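Propionate kinase (Francisella tularensis subsp. tularensis, PDB 3KHY) probably catalyses the reversible, magnesium-dependent transfer of a phosphate group from ATP to a short carboxylate such as acetate or propionate. Local coordinates at residues 273-276 with 277-280; 326-329 with 330-333; 343-347 with 348-352. One frame throughout, in Å; residues are numbered along the deposited sequence.

Contact 1. Residues 273-276 with 277-280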
loop_
_atom_site.group_PDB
_atom_site.type_symbol
_atom_site.label_atom_id
_atom_site.label_comp_id
_atom_site.label_asym_id
_atom_site.label_seq_id
_atom_site.Cartn_x
_atom_site.Cartn_y
_atom_site.Cartn_z
ATOM N N ASN A 273 3.712 22.450 -0.103
ATOM C CA ASN A 273 3.430 21.450 0.931
ATOM C C ASN A 273 2.209 21.787 1.784
ATOM O O ASN A 273 1.582 20.905 2.358
ATOM C CB ASN A 273 4.641 21.251 1.842
ATOM C CG ASN A 273 4.944 22.481 2.678
ATOM O OD1 ASN A 273 5.316 23.522 2.150
ATOM N ND2 ASN A 273 4.763 22.367 3.990
ATOM N N ASP A 274 1.877 23.069 1.864
ATOM C CA ASP A 274 0.799 23.537 2.740
ATOM C C ASP A 274 -0.556 23.424 2.032
ATOM O O ASP A 274 -0.784 24.083 1.024
ATOM C CB ASP A 274 1.077 24.988 3.158
ATOM C CG ASP A 274 -0.007 25.569 4.058
ATOM O OD1 ASP A 274 -1.083 24.955 4.217
ATOM O OD2 ASP A 274 0.222 26.664 4.603
HETATM N N MSE A 275 -1.447 22.582 2.550
HETATM C CA MSE A 275 -2.733 22.330 1.879
HETATM C C MSE A 275 -3.570 23.587 1.652
HETATM O O MSE A 275 -4.307 23.673 0.661
HETATM C CB MSE A 275 -3.567 21.283 2.620
HETATM C CG MSE A 275 -4.922 20.987 1.925
HETATM SE SE MSE A 275 -4.780 20.442 0.038
HETATM C CE MSE A 275 -4.815 18.480 0.290
ATOM N N ARG A 276 -3.469 24.548 2.565
ATOM C CA ARG A 276 -4.167 25.820 2.402
ATOM C C ARG A 276 -3.711 26.542 1.134
ATOM O O ARG A 276 -4.531 27.072 0.386
ATOM C CB ARG A 276 -3.944 26.723 3.611
ATOM C CG ARG A 276 -4.403 26.128 4.927
ATOM C CD ARG A 276 -4.210 27.118 6.073
ATOM N NE ARG A 276 -4.863 26.670 7.302
ATOM C CZ ARG A 276 -5.061 27.439 8.369
ATOM N NH1 ARG A 276 -4.658 28.704 8.361
ATOM N NH2 ARG A 276 -5.667 26.945 9.444
ATOM N N GLU A 277 -2.403 26.562 0.896
ATOM C CA GLU A 277 -1.867 27.197 -0.300
ATOM C C GLU A 277 -2.200 26.393 -1.544
ATOM O O GLU A 277 -2.500 26.961 -2.599
ATOM C CB GLU A 277 -0.354 27.379 -0.193
ATOM C CG GLU A 277 0.076 28.259 0.965
ATOM C CD GLU A 277 1.541 28.637 0.889
ATOM O OE1 GLU A 277 2.219 28.191 -0.066
ATOM O OE2 GLU A 277 2.009 29.387 1.778
ATOM N N VAL A 278 -2.127 25.068 -1.436
ATOM C CA VAL A 278 -2.544 24.227 -2.552
ATOM C C VAL A 278 -3.987 24.563 -2.943
ATOM O O VAL A 278 -4.282 24.801 -4.112
ATOM C CB VAL A 278 -2.405 22.722 -2.234
ATOM C CG1 VAL A 278 -2.910 21.879 -3.407
ATOM C CG2 VAL A 278 -0.955 22.382 -1.916
ATOM N N SER A 279 -4.880 24.619 -1.957
ATOM C CA SER A 279 -6.302 24.878 -2.222
ATOM C C SER A 279 -6.493 26.235 -2.896
ATOM O O SER A 279 -7.282 26.380 -3.836
ATOM C CB SER A 279 -7.113 24.828 -0.908
ATOM O OG SER A 279 -7.202 23.482 -0.444
ATOM N N GLN A 280 -5.752 27.225 -2.415
ATOM C CA GLN A 280 -5.867 28.584 -2.943
ATOM C C GLN A 280 -5.373 28.662 -4.387
ATOM O O GLN A 280 -5.997 29.300 -5.243
ATOM C CB GLN A 280 -5.083 29.557 -2.067
ATOM C CG GLN A 280 -5.732 29.832 -0.720
ATOM C CD GLN A 280 -4.854 30.696 0.171
ATOM O OE1 GLN A 280 -4.734 30.452 1.373
ATOM N NE2 GLN A 280 -4.224 31.707 -0.418
HETATM O O HOH W 1 3.279 25.590 0.647
#
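Asp274 and Glu277 meet in a local N-terminal helix cap, at the first turn of helix 275-283 in a kinase of the actin-like ATPase superfamily. Asp274 is the N-cap. With CG anti to the backbone N (chi1 179°), its carboxylate folds over the start of the helix, and Asp274 OD1 accepts from Arg276 N at 2.9 Å, the donor standing above the carboxylate plane. The carbonyl of the same residue starts the helical bonding: Val278 N reaches Asp274 O at 3.0 Å in a nearly straight bond (168°). The two acidic side chains cross at about a right angle and bring Asp274 OD2 within 4.3 Å of Glu277 OE2, a like-charge approach that the positive end of the helix dipole may ease. A water bridges the two residues and the one before them, donating to Glu277 OE1 and to Asn273 OD1 and accepting from Asp274 N. On the buried side Met275, a selenomethionine, bends at its second and third torsions and packs with Val278 against Ile293 of helix 287-307. Asp274, Met275 and Arg276 are predicted to contact ATP, which places this helix start at the probable nucleotide site. Met275 O takes Ser279 N at 2.8 Å; Ser279 OG lies 3.1 Å from Met275 O, and also receives Asn329 ND2 in a probable hydrogen bond.

Contact 2. Residues 326-329 with 330-333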
loop_
_atom_site.group_PDB
_atom_site.type_symbol
_atom_site.label_atom_id
_atom_site.label_comp_id
_atom_site.label_asym_id
_atom_site.label_seq_id
_atom_site.Cartn_x
_atom_site.Cartn_y
_atom_site.Cartn_z
ATOM N N ASN A 326 -10.547 21.893 9.319
ATOM C CA ASN A 326 -10.668 23.244 8.786
ATOM C C ASN A 326 -10.944 23.356 7.289
ATOM O O ASN A 326 -11.510 24.349 6.841
ATOM C CB ASN A 326 -9.409 24.038 9.133
ATOM C CG ASN A 326 -9.240 24.210 10.629
ATOM O OD1 ASN A 326 -10.105 24.783 11.287
ATOM N ND2 ASN A 326 -8.137 23.696 11.175
ATOM N N ALA A 327 -10.545 22.347 6.525
ATOM C CA ALA A 327 -10.629 22.425 5.060
ATOM C C ALA A 327 -11.958 21.881 4.499
ATOM O O ALA A 327 -12.040 20.724 4.123
ATOM C CB ALA A 327 -9.428 21.694 4.427
ATOM N N ALA A 328 -12.995 22.715 4.435
ATOM C CA ALA A 328 -14.298 22.245 3.956
ATOM C C ALA A 328 -14.224 21.714 2.532
ATOM O O ALA A 328 -14.896 20.749 2.196
ATOM C CB ALA A 328 -15.363 23.364 4.055
ATOM N N ASN A 329 -13.431 22.360 1.684
ATOM C CA ASN A 329 -13.326 21.951 0.286
ATOM C C ASN A 329 -12.733 20.544 0.142
ATOM O O ASN A 329 -13.123 19.766 -0.735
ATOM C CB ASN A 329 -12.467 22.961 -0.496
ATOM C CG ASN A 329 -11.019 23.035 0.024
ATOM O OD1 ASN A 329 -10.778 23.235 1.222
ATOM N ND2 ASN A 329 -10.054 22.863 -0.880
ATOM N N ILE A 330 -11.771 20.227 0.999
ATOM C CA ILE A 330 -11.126 18.925 0.958
ATOM C C ILE A 330 -12.053 17.809 1.453
ATOM O O ILE A 330 -12.114 16.735 0.867
ATOM C CB ILE A 330 -9.832 18.903 1.799
ATOM C CG1 ILE A 330 -8.822 19.900 1.242
ATOM C CG2 ILE A 330 -9.257 17.499 1.829
ATOM C CD1 ILE A 330 -8.450 19.675 -0.197
ATOM N N ARG A 331 -12.768 18.065 2.537
ATOM C CA ARG A 331 -13.755 17.106 3.010
ATOM C C ARG A 331 -14.826 16.875 1.933
ATOM O O ARG A 331 -15.227 15.745 1.685
ATOM C CB ARG A 331 -14.403 17.622 4.305
ATOM C CG ARG A 331 -13.443 17.723 5.509
ATOM C CD ARG A 331 -14.240 17.950 6.815
ATOM N NE ARG A 331 -15.034 19.188 6.743
ATOM C CZ ARG A 331 -14.784 20.312 7.409
ATOM N NH1 ARG A 331 -13.753 20.411 8.248
ATOM N NH2 ARG A 331 -15.591 21.357 7.244
ATOM N N LYS A 332 -15.285 17.953 1.298
ATOM C CA LYS A 332 -16.283 17.837 0.235
ATOM C C LYS A 332 -15.759 16.950 -0.905
ATOM O O LYS A 332 -16.478 16.123 -1.456
ATOM C CB LYS A 332 -16.645 19.221 -0.299
ATOM C CG LYS A 332 -17.449 19.210 -1.601
ATOM C CD LYS A 332 -17.703 20.634 -2.094
ATOM C CE LYS A 332 -18.580 20.648 -3.336
ATOM N NZ LYS A 332 -18.716 22.022 -3.918
ATOM N N ASN A 333 -14.494 17.131 -1.248
ATOM C CA ASN A 333 -13.909 16.393 -2.346
ATOM C C ASN A 333 -13.828 14.913 -1.972
ATOM O O ASN A 333 -14.226 14.043 -2.742
ATOM C CB ASN A 333 -12.527 16.953 -2.685
ATOM C CG ASN A 333 -11.944 16.343 -3.946
ATOM O OD1 ASN A 333 -11.910 15.119 -4.106
ATOM N ND2 ASN A 333 -11.476 17.194 -4.850
#
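Ala327 O receives Arg331 N at 3.2 Å in an almost straight bond (172°) and takes a weak second one from Ile330 N, so that a single carbonyl starts helix 328-337; the pattern continues with Lys332 N on Ala328 O and Asn333 N on Asn329 O. Ala327 holds the N-cap position although its methyl offers no acceptor. That methyl packs instead: Ala327 CB lies 3.7 Å from Ile330 CG1. Next to it, the Asn329 and Ile330 side chains run alongside each other in the same direction, with Asn329 ND2 at 3.6 Å from Ile330 CD1. The asparagine places CG between its backbone N and carbonyl carbon (chi1 62°), and the polar partner of ND2 is Ser279 OG. Helix 328-337 follows strand 316-320 and the short helix 321-326, whose residues 322-326 are predicted to bind ATP, an arrangement consistent with the adenosine motif of the actin-like ATPases. Within it, Asn326 ND2 bonds back to Gly322 O. Arg331 closes over the same junction. A bend at chi3 (-60°) turns its guanidinium back along the chain, laying one face over Ala328 CA and Ala327 O; NH2 of Arg331 stands 3.6 Å from Ala328 CA. The rotation of this buried group is fixed by three hydrogen bonds, from NE to Asn350 OD1, from NH1 to Gly324 O and from NH2 to Ser353 OG.

Contact 3. Residues 343-347 with 348-352; sequences FMIDH and QKNSN
His347 O accepts Ser351 N at 2.8 Å, a somewhat bent bond (141°) that spans the one full turn of the short helix 347-351. One residue earlier, Asp346 O receives Asn350 N, the first helical bond. Asp346 also makes the classical N-cap of this helix. Its CG stands anti to the backbone N (chi1 177°), which lets OD1 of Asp346 accept from Lys349 N at 2.9 Å, almost straight (175°) and on the anti side of the carboxylate. The extended chain of Lys349 lies across the carboxylate, Lys349 CD coming to 3.6 Å from Asp346 CG. Its ammonium stops short of a salt bridge, with NZ of Lys349 4.2 Å from Asp346 OD2; a water donates to OD2 and receives a weak bond from NZ. On another side of the cap, Ile345 CD1 rests 3.6 Å from Asn350 CG, the two side chains crossing at a slant, while the other branch of the isoleucine, Ile345 CG2, lies 3.5 Å above one face of the His347 ring and toward the rim. A second water sits at the edge of that imidazole and in its plane, 2.8 Å from His347 ND1, and bridges it to Asn350 ND2. The same ND2 also bonds to Ala328 O, and with OD1 paired to Arg331 NE both ends of this buried amide are satisfied. Near the helix end, where Asn352 leaves helical geometry, the Ser351 hydroxyl turns back and Ser351 OG donates to Gln348 O at 2.6 Å.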
loop_
_atom_site.group_PDB
_atom_site.type_symbol
_atom_site.label_atom_id
_atom_site.label_comp_id
_atom_site.label_asym_id
_atom_site.label_seq_id
_atom_site.Cartn_x
_atom_site.Cartn_y
_atom_site.Cartn_z
ATOM N N PHE A 343 -22.120 7.793 1.210
ATOM C CA PHE A 343 -21.728 9.018 1.910
ATOM C C PHE A 343 -22.195 10.227 1.116
ATOM O O PHE A 343 -22.010 10.291 -0.103
ATOM C CB PHE A 343 -20.196 9.109 2.074
ATOM C CG PHE A 343 -19.607 8.045 2.970
ATOM C CD1 PHE A 343 -19.226 6.817 2.454
ATOM C CD2 PHE A 343 -19.426 8.284 4.326
ATOM C CE1 PHE A 343 -18.677 5.830 3.274
ATOM C CE2 PHE A 343 -18.891 7.303 5.156
ATOM C CZ PHE A 343 -18.510 6.077 4.628
HETATM N N MSE A 344 -22.782 11.199 1.806
HETATM C CA MSE A 344 -23.244 12.431 1.162
HETATM C C MSE A 344 -23.092 13.571 2.133
HETATM O O MSE A 344 -23.519 13.466 3.284
HETATM C CB MSE A 344 -24.721 12.331 0.780
HETATM C CG MSE A 344 -25.036 11.175 -0.161
HETATM SE SE MSE A 344 -24.414 11.565 -1.973
HETATM C CE MSE A 344 -25.099 13.393 -2.134
ATOM N N ILE A 345 -22.530 14.676 1.657
ATOM C CA ILE A 345 -22.241 15.800 2.527
ATOM C C ILE A 345 -23.385 16.799 2.501
ATOM O O ILE A 345 -24.116 16.882 1.513
ATOM C CB ILE A 345 -20.933 16.486 2.093
ATOM C CG1 ILE A 345 -20.116 16.912 3.321
ATOM C CG2 ILE A 345 -21.220 17.627 1.114
ATOM C CD1 ILE A 345 -18.693 17.266 3.011
ATOM N N ASP A 346 -23.562 17.528 3.601
ATOM C CA ASP A 346 -24.470 18.676 3.632
ATOM C C ASP A 346 -23.604 19.925 3.559
ATOM O O ASP A 346 -22.758 20.161 4.431
ATOM C CB ASP A 346 -25.301 18.690 4.918
ATOM C CG ASP A 346 -26.210 19.912 5.012
ATOM O OD1 ASP A 346 -25.696 21.032 5.233
ATOM O OD2 ASP A 346 -27.441 19.753 4.858
ATOM N N HIS A 347 -23.794 20.726 2.519
ATOM C CA HIS A 347 -22.855 21.811 2.263
ATOM C C HIS A 347 -22.810 22.894 3.339
ATOM O O HIS A 347 -21.733 23.348 3.709
ATOM C CB HIS A 347 -23.058 22.388 0.859
ATOM C CG HIS A 347 -22.699 21.419 -0.225
ATOM N ND1 HIS A 347 -21.408 20.981 -0.427
ATOM C CD2 HIS A 347 -23.463 20.774 -1.140
ATOM C CE1 HIS A 347 -21.389 20.120 -1.431
ATOM N NE2 HIS A 347 -22.622 19.977 -1.882
ATOM N N GLN A 348 -23.968 23.297 3.855
ATOM C CA GLN A 348 -23.996 24.359 4.856
ATOM C C GLN A 348 -23.385 23.868 6.184
ATOM O O GLN A 348 -22.622 24.583 6.829
ATOM C CB GLN A 348 -25.424 24.922 5.009
ATOM C CG GLN A 348 -25.603 25.989 6.089
ATOM C CD GLN A 348 -24.927 27.321 5.753
ATOM O OE1 GLN A 348 -24.596 27.594 4.596
ATOM N NE2 GLN A 348 -24.728 28.159 6.776
ATOM N N LYS A 349 -23.692 22.642 6.586
ATOM C CA LYS A 349 -23.055 22.074 7.776
ATOM C C LYS A 349 -21.551 21.942 7.572
ATOM O O LYS A 349 -20.764 22.274 8.453
ATOM C CB LYS A 349 -23.687 20.724 8.151
ATOM C CG LYS A 349 -25.142 20.879 8.598
ATOM C CD LYS A 349 -25.958 19.582 8.563
ATOM C CE LYS A 349 -27.406 19.850 9.048
ATOM N NZ LYS A 349 -28.380 18.720 8.820
ATOM N N ASN A 350 -21.147 21.471 6.397
ATOM C CA ASN A 350 -19.725 21.382 6.083
ATOM C C ASN A 350 -19.057 22.761 6.170
ATOM O O ASN A 350 -17.950 22.894 6.689
ATOM C CB ASN A 350 -19.517 20.764 4.691
ATOM C CG ASN A 350 -18.064 20.486 4.388
ATOM O OD1 ASN A 350 -17.299 20.085 5.272
ATOM N ND2 ASN A 350 -17.669 20.681 3.125
ATOM N N SER A 351 -19.746 23.790 5.688
ATOM C CA SER A 351 -19.149 25.122 5.620
ATOM C C SER A 351 -18.764 25.638 6.997
ATOM O O SER A 351 -17.819 26.411 7.133
ATOM C CB SER A 351 -20.087 26.122 4.922
ATOM O OG SER A 351 -21.175 26.459 5.767
ATOM N N ASN A 352 -19.490 25.215 8.026
ATOM C CA ASN A 352 -19.121 25.585 9.385
ATOM C C ASN A 352 -18.422 24.488 10.187
ATOM O O ASN A 352 -18.336 24.576 11.414
ATOM C CB ASN A 352 -20.337 26.113 10.151
ATOM C CG ASN A 352 -20.704 27.521 9.729
ATOM O OD1 ASN A 352 -19.837 28.385 9.620
ATOM N ND2 ASN A 352 -21.981 27.751 9.460
HETATM O O HOH W 2 -28.794 17.605 5.638
HETATM O O HOH W 3 -19.237 21.765 1.124
#

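In the fold
Contacts 1, 2 and 3 come in that order along the chain, and each marks the start of a helix: 275-283, 328-337 and 347-351. Contact 2 is the middle member, its centre about 12 Å from that of contact 1 and about 9 Å from that of contact 3; contacts 1 and 3 do not touch, their nearest atoms being about 11 Å apart. Contact 1 reaches contact 2 through packing of Met275 on Ile330, and Lys332 leans on His347 toward contact 3. Contacts 1 and 2 hold residues of the predicted ATP site, whereas contact 3 is a surface helix start farther out, joined to the nucleotide-binding region through helix 328-337.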